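PDB 4DXK: mandelate racemase / muconate lactonizing enzyme family protein from Agrobacterium tumefaciens, which probably acts as a metal-dependent lyase or isomerase of the enolase superfamily, in which a proton beside a substrate carboxylate is typically removed. Local coordinates for residues Glu39-Glu42 with Thr43-Glu47; Ser162-Asp166 with Gly167-Met171; Glu201-Arg204 with Lys205-Asp209; Val288-Ile292 with Ser293-Gly297. All coordinates share one frame; numbering follows the deposited sequence.

Contact 1: Glu39-Glu42 with Thr43-Glu47; sequences ETVE and TYVHE
Glu42 and His46, one turn apart on helix 38-53, pack closely on its buried side. The extended Glu42 chain leaves the helix with CG anti to the backbone N (chi1 173°), which brings CG to the edge of the imidazole, in its plane and 4.0 Å from His46 CD2. The carboxylate and ring planes are turned 46° apart, and Glu42 OE2 stays 4.7 Å from His46 NE2. The hydroxyl of Thr8 bridges that gap, bonded to both atoms. Arg10 forms a salt bridge with the other carboxylate oxygen, Glu42 OE1, and Ser395 takes His46 ND1, so both buried polar ends have hydrogen-bond or salt-bridge partners. The apolar neighbour pair is looser: Val41 CG1 is 4.3 Å from Val45 CG2, although Val45 CG2 sits 3.3 Å from Val41 O. Beneath these side chains run ordinary helical bonds, such as Val45 N to Val41 O at 2.9 Å. The adjoining flank, with Glu39, Thr43 and Glu47, is less buried and has thin side-chain contact within the helix. Thr43 OG1 lies 3.1 Å from Glu39 O, but its polar partner across the interface is the Thr43 hydroxyl of the second subunit. Glu47 of that subunit meets Thr40 OG1 and Glu39 N, so this flank lies at a subunit interface. In the capping domain the helix lies on the antiparallel sheet: Val45 touches strands 3-11 and 17-24, Glu42 and His46 reach strand 390-396, and Val41 and Tyr44 lean on helix 79-99.

Contact 2: Ser162-Asp166 with Gly167-Met171; sequences SLLED and GITAM
Leu163 meets both Ile168 and Met171 where helix 156-165 turns into strand 170-173. Its CG lies beside the backbone N (chi1 -67°), and the two methyls are shared out from there: CD2 faces Ile168 CD1 at 4.1 Å, the side chains slanting across each other, while CD1 rests 3.8 Å from Met171 CB, nearly perpendicular to that chain. Met171 holds CG wedged between its backbone N and carbonyl carbon (chi1 65°), then bends at its sulfur. Thr169 CG2 and Leu164 CD2, 3.9 Å apart, form a smaller outer pair, less certain because Leu164 has two conformers. The Thr169 hydroxyl turns to Arg116. Gly167, with positive phi, is the C-prime residue of a Schellman motif: Ile168 N bonds to Leu163 O at 2.9 Å, and Gly167 N to Leu164 O at the same length. Leu163 O also accepts from Asp166 N, the two donors reaching it from opposite faces of its plane. The turn carries Ile168 back beside Leu163, Ile168 CB 3.5 Å from Leu163 O. Main-chain hydrogen bonds close the helix end, and apolar packing of Leu163, Ile168 and Met171 covers its inner side, while the acidic Glu165 and Asp166 stay exposed; the chemistry implies a reversal that does not rest on side-chain charge across the contact.

Contact 3: Glu201-Arg204 with Lys205-Asp209; sequences EKIR and KAVGD
Lys205 opens the last turn of helix 190-207 against Glu201, its N bonded to Glu201 O at 2.9 Å and its CB 3.4 Å from the same oxygen; the extended chain beyond runs off into solvent. Ala206 follows, its N bonded to Lys202 O and its methyl turned to Asp157 and His161 on helix 156-165. Val207 is the buried residue of the turn. Its CG2, held between the backbone N and the carbonyl carbon, lies beside Ile203 CG2 at 3.9 Å, the two branched chains pointing the same way, and 3.3 Å from Ile203 O, which also accepts Val207 N. This helix belongs to a beta-alpha-beta crossover of the barrel domain: it comes after strand 170-173 and hands the chain to the neighbouring parallel strand 212-216. Gly208, at positive phi, breaks the helix, its N reaching Arg204 O at 2.8 Å from above the carbonyl plane. Its own carbonyl is then claimed by a side chain. Arg204 bends at chi2 (-67°) so that NH1 gives a 2.8 Å bond to Gly208 O, the oxygen lying by the guanidinium edge; the group also reaches Met211 O through NH1 and Tyr236 O through NH2. Asp209 comes close to the guanidinium with its backbone, CA 4.2 Å from Arg204 NH1, while its side chain points away and packs on Lys194 of a third subunit.

Contact 4: Val288-Ile292 with Ser293-Gly297; sequences VMLDI and SWCGG
Asp291 carries most of the contact, and hydrogen bonds hold its carboxylate to Ser293. OD1 is gripped twice, by Ser293 N at 2.8 Å, nearly along the C-O axis, and by Ser293 OG at 2.7 Å, on the syn side but 27° out of the carboxylate plane. The first of these makes an Asx turn. A water links Asp291 OD2 with Ser293 OG, donating to both. In the backbone, Trp294 N bonds to Asp291 O at 2.9 Å, closing a type I beta turn on the same residues, and a weak bond joins Gly297 N to Ile292 O. The carboxylate stacks almost flat on the indole, planes 14° apart, with Asp291 OD2 3.5 Å above the Trp294 ring and over its centre. CG anti to the backbone N (chi1 -179°) sends the acid over that face, and Asp291 CB packs 3.5 Å from Trp294 CE3. The indole NE1 is bonded to Phe35 O, which helps to set the ring's rotation. Apolar contact is sparser: Cys295 SG sits 3.8 Å from Ile292 CA and near Leu290 CD1. Gripped by Ser293 and backed by the indole, Asp291 offers OD2 to His318 ND1, just past the end of neighbouring strand 315-317. This pairing, just beyond the C-terminal ends of neighbouring parallel barrel strands, is consistent with the His-Asp dyad of the mandelate racemase subgroup.

How the contacts relate
Contacts 1 and 4 are buried, whereas contacts 2 and 3 are only partly so, with charged residues at the surface. Contact 1 lies in the capping domain; the other three belong to the barrel. Contacts 2 and 3 pack together, Met171 CE meeting Ile203 CD1 at 3.8 Å, and both end a barrel helix at a glycine, one with a Schellman motif, the other with an arginine-to-carbonyl bond. Contact 4 lies nearest the chain's centre and alone stacks a carboxylate on a ring. Its centre is about 19 Å from that of contact 1; Arg82 of helix 79-99 touches both, through Val41 and Trp294, linking cap and barrel.

Contact 1: Glu39-Glu42 with Thr43-Glu47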
loop_
_atom_site.group_PDB
_atom_site.type_symbol
_atom_site.label_atom_id
_atom_site.label_comp_id
_atom_site.label_asym_id
_atom_site.label_seq_id
_atom_site.Cartn_x
_atom_site.Cartn_y
_atom_site.Cartn_z
ATOM N N GLU A 39 -32.813 28.911 -13.252
ATOM C CA GLU A 39 -34.022 29.070 -12.441
ATOM C C GLU A 39 -33.904 28.372 -11.086
ATOM O O GLU A 39 -34.319 28.909 -10.052
ATOM C CB GLU A 39 -35.258 28.550 -13.173
ATOM C CG GLU A 39 -35.600 29.296 -14.447
ATOM C CD GLU A 39 -36.767 28.658 -15.189
ATOM O OE1 GLU A 39 -37.293 27.631 -14.707
ATOM O OE2 GLU A 39 -37.144 29.180 -16.256
ATOM N N THR A 40 -33.350 27.165 -11.105
ATOM C CA THR A 40 -33.170 26.394 -9.885
ATOM C C THR A 40 -32.233 27.111 -8.913
ATOM O O THR A 40 -32.527 27.242 -7.718
ATOM C CB THR A 40 -32.655 24.990 -10.211
ATOM O OG1 THR A 40 -33.649 24.317 -10.991
ATOM C CG2 THR A 40 -32.395 24.190 -8.945
ATOM N N VAL A 41 -31.094 27.566 -9.417
ATOM C CA VAL A 41 -30.138 28.271 -8.580
ATOM C C VAL A 41 -30.743 29.570 -8.047
ATOM O O VAL A 41 -30.568 29.913 -6.882
ATOM C CB VAL A 41 -28.830 28.544 -9.334
ATOM C CG1 VAL A 41 -27.871 29.315 -8.459
ATOM C CG2 VAL A 41 -28.202 27.229 -9.778
ATOM N N GLU A 42 -31.508 30.261 -8.882
ATOM C CA GLU A 42 -32.186 31.473 -8.437
ATOM C C GLU A 42 -33.114 31.191 -7.258
ATOM O O GLU A 42 -33.123 31.933 -6.268
ATOM C CB GLU A 42 -32.966 32.118 -9.576
ATOM C CG GLU A 42 -33.837 33.290 -9.132
ATOM C CD GLU A 42 -34.448 33.999 -10.304
ATOM O OE1 GLU A 42 -35.159 33.341 -11.095
ATOM O OE2 GLU A 42 -34.202 35.213 -10.439
ATOM N N THR A 43 -33.905 30.126 -7.358
ATOM C CA THR A 43 -34.801 29.783 -6.259
ATOM C C THR A 43 -33.998 29.556 -4.980
ATOM O O THR A 43 -34.378 30.006 -3.897
ATOM C CB THR A 43 -35.632 28.535 -6.587
ATOM O OG1 THR A 43 -36.439 28.801 -7.737
ATOM C CG2 THR A 43 -36.539 28.167 -5.424
ATOM N N TYR A 44 -32.877 28.855 -5.111
ATOM C CA TYR A 44 -32.002 28.575 -3.978
ATOM C C TYR A 44 -31.427 29.849 -3.352
ATOM O O TYR A 44 -31.355 29.971 -2.125
ATOM C CB TYR A 44 -30.870 27.638 -4.411
ATOM C CG TYR A 44 -29.756 27.520 -3.392
ATOM C CD1 TYR A 44 -29.868 26.662 -2.302
ATOM C CD2 TYR A 44 -28.606 28.284 -3.504
ATOM C CE1 TYR A 44 -28.861 26.566 -1.368
ATOM C CE2 TYR A 44 -27.586 28.194 -2.566
ATOM C CZ TYR A 44 -27.723 27.328 -1.499
ATOM O OH TYR A 44 -26.723 27.201 -0.564
ATOM N N VAL A 45 -31.003 30.790 -4.186
ATOM C CA VAL A 45 -30.450 32.037 -3.669
ATOM C C VAL A 45 -31.444 32.722 -2.733
ATOM O O VAL A 45 -31.068 33.173 -1.650
ATOM C CB VAL A 45 -30.032 32.972 -4.817
ATOM C CG1 VAL A 45 -29.688 34.351 -4.300
ATOM C CG2 VAL A 45 -28.847 32.382 -5.571
ATOM N N HIS A 46 -32.712 32.754 -3.129
ATOM C CA HIS A 46 -33.727 33.395 -2.302
ATOM C C HIS A 46 -34.247 32.513 -1.168
ATOM O O HIS A 46 -34.554 33.021 -0.095
ATOM C CB HIS A 46 -34.861 33.927 -3.175
ATOM C CG HIS A 46 -34.397 34.950 -4.156
ATOM N ND1 HIS A 46 -34.111 36.249 -3.793
ATOM C CD2 HIS A 46 -34.108 34.853 -5.476
ATOM C CE1 HIS A 46 -33.685 36.914 -4.852
ATOM N NE2 HIS A 46 -33.671 36.089 -5.884
ATOM N N GLU A 47 -34.323 31.201 -1.387
ATOM C CA GLU A 47 -34.845 30.283 -0.370
ATOM C C GLU A 47 -33.846 30.072 0.769
ATOM O O GLU A 47 -34.233 30.014 1.941
ATOM C CB GLU A 47 -35.221 28.922 -0.992
ATOM C CG GLU A 47 -35.842 27.911 0.004
ATOM C CD GLU A 47 -36.227 26.557 -0.618
ATOM O OE1 GLU A 47 -35.496 26.070 -1.502
ATOM O OE2 GLU A 47 -37.254 25.966 -0.209
#

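Contact 2: Ser162-Asp166 with Gly167-Met171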
loop_
_atom_site.group_PDB
_atom_site.type_symbol
_atom_site.label_atom_id
_atom_site.label_comp_id
_atom_site.label_asym_id
_atom_site.label_seq_id
_atom_site.Cartn_x
_atom_site.Cartn_y
_atom_site.Cartn_z
ATOM N N SER A 162 -5.654 30.008 -38.261
ATOM C CA SER A 162 -6.161 31.327 -37.888
ATOM C C SER A 162 -5.733 31.701 -36.463
ATOM O O SER A 162 -5.227 32.799 -36.220
ATOM C CB SER A 162 -7.686 31.365 -38.021
ATOM O OG SER A 162 -8.200 32.661 -37.782
ATOM N N LEU A 163 -5.907 30.767 -35.530
ATOM C CA LEU A 163 -5.505 30.976 -34.138
ATOM C C LEU A 163 -4.026 31.334 -34.005
ATOM O O LEU A 163 -3.674 32.302 -33.339
ATOM C CB LEU A 163 -5.819 29.731 -33.306
ATOM C CG LEU A 163 -7.299 29.408 -33.114
ATOM C CD1 LEU A 163 -7.470 28.120 -32.333
ATOM C CD2 LEU A 163 -8.013 30.549 -32.418
ATOM N N LEU A 164 -3.160 30.543 -34.639
ATOM C CA LEU A 164 -1.714 30.770 -34.581
ATOM C C LEU A 164 -1.320 32.174 -35.027
ATOM O O LEU A 164 -0.470 32.821 -34.415
ATOM C CB LEU A 164 -0.967 29.757 -35.451
ATOM C CG LEU A 164 -0.549 28.402 -34.888
ATOM C CD1 LEU A 164 0.485 27.781 -35.811
ATOM C CD2 LEU A 164 0.002 28.538 -33.480
ATOM N N GLU A 165 -1.924 32.636 -36.115
ATOM C CA GLU A 165 -1.575 33.940 -36.659
ATOM C C GLU A 165 -2.061 35.074 -35.765
ATOM O O GLU A 165 -1.569 36.198 -35.857
ATOM C CB GLU A 165 -2.098 34.076 -38.085
ATOM C CG GLU A 165 -1.514 33.006 -38.991
ATOM C CD GLU A 165 -1.846 33.196 -40.445
ATOM O OE1 GLU A 165 -2.608 34.130 -40.777
ATOM O OE2 GLU A 165 -1.330 32.399 -41.252
ATOM N N ASP A 166 -3.011 34.766 -34.886
ATOM C CA ASP A 166 -3.464 35.727 -33.888
ATOM C C ASP A 166 -2.709 35.555 -32.572
ATOM O O ASP A 166 -3.036 36.190 -31.568
ATOM C CB ASP A 166 -4.973 35.615 -33.666
ATOM C CG ASP A 166 -5.773 36.174 -34.827
ATOM O OD1 ASP A 166 -5.164 36.821 -35.706
ATOM O OD2 ASP A 166 -7.005 35.975 -34.854
ATOM N N GLY A 167 -1.696 34.693 -32.579
ATOM C CA GLY A 167 -0.838 34.525 -31.421
ATOM C C GLY A 167 -1.364 33.539 -30.399
ATOM O O GLY A 167 -0.823 33.443 -29.302
ATOM N N ILE A 168 -2.416 32.811 -30.757
ATOM C CA ILE A 168 -2.977 31.795 -29.873
ATOM C C ILE A 168 -2.375 30.439 -30.223
ATOM O O ILE A 168 -2.449 30.001 -31.377
ATOM C CB ILE A 168 -4.512 31.752 -29.977
ATOM C CG1 ILE A 168 -5.099 33.053 -29.423
ATOM C CG2 ILE A 168 -5.078 30.545 -29.223
ATOM C CD1 ILE A 168 -6.567 33.253 -29.722
ATOM N N THR A 169 -1.754 29.793 -29.243
ATOM C CA THR A 169 -0.957 28.602 -29.500
ATOM C C THR A 169 -1.483 27.367 -28.778
ATOM O O THR A 169 -0.753 26.391 -28.585
ATOM C CB THR A 169 0.529 28.834 -29.143
ATOM O OG1 THR A 169 0.632 29.190 -27.761
ATOM C CG2 THR A 169 1.126 29.953 -30.000
ATOM N N ALA A 170 -2.755 27.407 -28.392
ATOM C CA ALA A 170 -3.421 26.242 -27.833
ATOM C C ALA A 170 -4.889 26.260 -28.231
ATOM O O ALA A 170 -5.513 27.326 -28.296
ATOM C CB ALA A 170 -3.286 26.228 -26.323
ATOM N N MET A 171 -5.435 25.076 -28.490
ATOM C CA MET A 171 -6.837 24.933 -28.860
ATOM C C MET A 171 -7.371 23.640 -28.272
ATOM O O MET A 171 -6.642 22.645 -28.148
ATOM C CB MET A 171 -6.995 24.935 -30.380
ATOM C CG MET A 171 -6.339 23.745 -31.066
ATOM S SD MET A 171 -6.271 23.893 -32.862
ATOM C CE MET A 171 -7.995 23.672 -33.283
#

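Contact 3: Glu201-Arg204 with Lys205-Asp209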
loop_
_atom_site.group_PDB
_atom_site.type_symbol
_atom_site.label_atom_id
_atom_site.label_comp_id
_atom_site.label_asym_id
_atom_site.label_seq_id
_atom_site.Cartn_x
_atom_site.Cartn_y
_atom_site.Cartn_z
ATOM N N GLU A 201 -4.964 14.717 -37.091
ATOM C CA GLU A 201 -4.128 14.579 -38.280
ATOM C C GLU A 201 -4.107 15.878 -39.068
ATOM O O GLU A 201 -3.050 16.350 -39.490
ATOM C CB GLU A 201 -4.665 13.459 -39.168
ATOM C CG GLU A 201 -4.533 12.077 -38.570
ATOM C CD GLU A 201 -5.549 11.101 -39.125
ATOM O OE1 GLU A 201 -5.915 11.224 -40.315
ATOM O OE2 GLU A 201 -5.981 10.212 -38.363
ATOM N N LYS A 202 -5.289 16.452 -39.264
ATOM C CA LYS A 202 -5.419 17.669 -40.061
ATOM C C LYS A 202 -4.719 18.860 -39.397
ATOM O O LYS A 202 -4.041 19.641 -40.064
ATOM C CB LYS A 202 -6.893 17.978 -40.356
ATOM C CG LYS A 202 -7.612 16.880 -41.149
ATOM C CD LYS A 202 -8.987 17.324 -41.645
ATOM C CE LYS A 202 -9.995 16.176 -41.609
ATOM N NZ LYS A 202 -9.533 14.991 -42.382
ATOM N N ILE A 203 -4.854 18.990 -38.080
ATOM C CA ILE A 203 -4.175 20.072 -37.371
ATOM C C ILE A 203 -2.660 19.928 -37.465
ATOM O O ILE A 203 -1.958 20.893 -37.771
ATOM C CB ILE A 203 -4.593 20.133 -35.886
ATOM C CG1 ILE A 203 -6.063 20.537 -35.768
ATOM C CG2 ILE A 203 -3.714 21.120 -35.122
ATOM C CD1 ILE A 203 -6.674 20.261 -34.400
ATOM N N ARG A 204 -2.158 18.720 -37.218
ATOM C CA ARG A 204 -0.722 18.472 -37.257
ATOM C C ARG A 204 -0.150 18.675 -38.667
ATOM O O ARG A 204 0.954 19.204 -38.825
ATOM C CB ARG A 204 -0.392 17.073 -36.736
ATOM C CG ARG A 204 -0.557 16.920 -35.230
ATOM C CD ARG A 204 0.460 17.743 -34.445
ATOM N NE ARG A 204 0.210 17.629 -33.012
ATOM C CZ ARG A 204 0.127 18.658 -32.175
ATOM N NH1 ARG A 204 0.289 19.899 -32.616
ATOM N NH2 ARG A 204 -0.122 18.442 -30.891
ATOM N N LYS A 205 -0.897 18.266 -39.689
ATOM C CA LYS A 205 -0.450 18.472 -41.067
ATOM C C LYS A 205 -0.358 19.962 -41.374
ATOM O O LYS A 205 0.547 20.407 -42.089
ATOM C CB LYS A 205 -1.383 17.779 -42.067
ATOM C CG LYS A 205 -1.070 18.096 -43.529
ATOM C CD LYS A 205 -1.775 17.146 -44.488
ATOM C CE LYS A 205 -1.575 17.581 -45.935
ATOM N NZ LYS A 205 -1.910 16.496 -46.901
ATOM N N ALA A 206 -1.294 20.731 -40.832
ATOM C CA ALA A 206 -1.364 22.166 -41.085
ATOM C C ALA A 206 -0.298 22.981 -40.352
ATOM O O ALA A 206 0.400 23.783 -40.973
ATOM C CB ALA A 206 -2.753 22.700 -40.751
ATOM N N VAL A 207 -0.181 22.789 -39.038
ATOM C CA VAL A 207 0.676 23.650 -38.222
ATOM C C VAL A 207 1.760 22.920 -37.432
ATOM O O VAL A 207 2.488 23.542 -36.651
ATOM C CB VAL A 207 -0.154 24.497 -37.243
ATOM C CG1 VAL A 207 -1.139 25.377 -38.006
ATOM C CG2 VAL A 207 -0.880 23.602 -36.243
ATOM N N GLY A 208 1.862 21.610 -37.629
ATOM C CA GLY A 208 2.882 20.824 -36.963
ATOM C C GLY A 208 2.850 20.945 -35.452
ATOM O O GLY A 208 1.795 20.819 -34.827
ATOM N N ASP A 209 4.012 21.221 -34.872
ATOM C CA ASP A 209 4.170 21.237 -33.419
ATOM C C ASP A 209 3.924 22.605 -32.783
ATOM O O ASP A 209 4.185 22.796 -31.597
ATOM C CB ASP A 209 5.571 20.729 -33.042
ATOM C CG ASP A 209 6.680 21.723 -33.382
ATOM O OD1 ASP A 209 6.429 22.710 -34.108
ATOM O OD2 ASP A 209 7.821 21.505 -32.919
#

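Contact 4: Val288-Ile292 with Ser293-Gly297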
loop_
_atom_site.group_PDB
_atom_site.type_symbol
_atom_site.label_atom_id
_atom_site.label_comp_id
_atom_site.label_asym_id
_atom_site.label_seq_id
_atom_site.Cartn_x
_atom_site.Cartn_y
_atom_site.Cartn_z
ATOM N N VAL A 288 -4.969 20.751 -12.906
ATOM C CA VAL A 288 -6.086 20.913 -11.989
ATOM C C VAL A 288 -7.028 21.959 -12.567
ATOM O O VAL A 288 -6.709 23.153 -12.643
ATOM C CB VAL A 288 -5.600 21.264 -10.572
ATOM C CG1 VAL A 288 -6.779 21.593 -9.654
ATOM C CG2 VAL A 288 -4.760 20.112 -10.005
ATOM N N MET A 289 -8.193 21.485 -13.001
ATOM C CA MET A 289 -9.216 22.330 -13.606
ATOM C C MET A 289 -10.283 22.600 -12.583
ATOM O O MET A 289 -10.611 21.744 -11.765
ATOM C CB MET A 289 -9.882 21.624 -14.779
ATOM C CG MET A 289 -8.942 20.860 -15.616
ATOM S SD MET A 289 -7.860 21.874 -16.631
ATOM C CE MET A 289 -9.047 22.722 -17.683
ATOM N N LEU A 290 -10.844 23.796 -12.644
ATOM C CA LEU A 290 -11.959 24.138 -11.776
ATOM C C LEU A 290 -12.777 25.200 -12.489
ATOM O O LEU A 290 -12.278 25.852 -13.409
ATOM C CB LEU A 290 -11.459 24.636 -10.418
ATOM C CG LEU A 290 -10.503 25.829 -10.375
ATOM C CD1 LEU A 290 -11.229 27.157 -10.511
ATOM C CD2 LEU A 290 -9.707 25.815 -9.081
ATOM N N ASP A 291 -14.025 25.366 -12.070
ATOM C CA ASP A 291 -14.838 26.490 -12.493
ATOM C C ASP A 291 -15.248 27.209 -11.223
ATOM O O ASP A 291 -15.891 26.617 -10.351
ATOM C CB ASP A 291 -16.055 25.989 -13.283
ATOM C CG ASP A 291 -16.944 27.114 -13.775
ATOM O OD1 ASP A 291 -17.373 27.926 -12.927
ATOM O OD2 ASP A 291 -17.203 27.200 -14.999
ATOM N N ILE A 292 -14.857 28.478 -11.105
ATOM C CA ILE A 292 -15.078 29.214 -9.873
ATOM C C ILE A 292 -16.551 29.319 -9.499
ATOM O O ILE A 292 -16.879 29.452 -8.323
ATOM C CB ILE A 292 -14.462 30.625 -9.936
ATOM C CG1 ILE A 292 -15.079 31.441 -11.063
ATOM C CG2 ILE A 292 -12.945 30.553 -10.084
ATOM C CD1 ILE A 292 -14.608 32.870 -11.053
ATOM N N SER A 293 -17.430 29.263 -10.494
ATOM C CA SER A 293 -18.873 29.360 -10.258
ATOM C C SER A 293 -19.540 28.018 -9.973
ATOM O O SER A 293 -20.751 27.974 -9.716
ATOM C CB SER A 293 -19.585 30.059 -11.424
ATOM O OG SER A 293 -19.722 29.225 -12.558
ATOM N N TRP A 294 -18.756 26.936 -10.037
ATOM C CA TRP A 294 -19.248 25.577 -9.815
ATOM C C TRP A 294 -18.554 24.897 -8.632
ATOM O O TRP A 294 -18.974 23.812 -8.243
ATOM C CB TRP A 294 -19.038 24.704 -11.064
ATOM C CG TRP A 294 -19.796 25.144 -12.283
ATOM C CD1 TRP A 294 -20.834 26.032 -12.328
ATOM C CD2 TRP A 294 -19.547 24.746 -13.643
ATOM N NE1 TRP A 294 -21.256 26.194 -13.626
ATOM C CE2 TRP A 294 -20.489 25.414 -14.452
ATOM C CE3 TRP A 294 -18.647 23.861 -14.251
ATOM C CZ2 TRP A 294 -20.544 25.243 -15.837
ATOM C CZ3 TRP A 294 -18.697 23.698 -15.627
ATOM C CH2 TRP A 294 -19.643 24.377 -16.402
ATOM N N CYS A 295 -17.494 25.505 -8.080
ATOM C CA CYS A 295 -16.621 24.795 -7.137
ATOM C C CYS A 295 -16.622 25.356 -5.731
ATOM O O CYS A 295 -15.911 24.828 -4.875
ATOM C CB CYS A 295 -15.173 24.772 -7.651
ATOM S SG CYS A 295 -14.298 26.342 -7.492
ATOM N N GLY A 296 -17.367 26.435 -5.504
ATOM C CA GLY A 296 -17.345 27.116 -4.216
ATOM C C GLY A 296 -16.788 28.534 -4.262
ATOM O O GLY A 296 -16.419 29.098 -3.226
ATOM N N GLY A 297 -16.684 29.106 -5.452
ATOM C CA GLY A 297 -16.317 30.505 -5.589
ATOM C C GLY A 297 -14.825 30.730 -5.675
ATOM O O GLY A 297 -14.024 29.785 -5.694
HETATM O O HOH W 1 -19.332 28.979 -15.433
#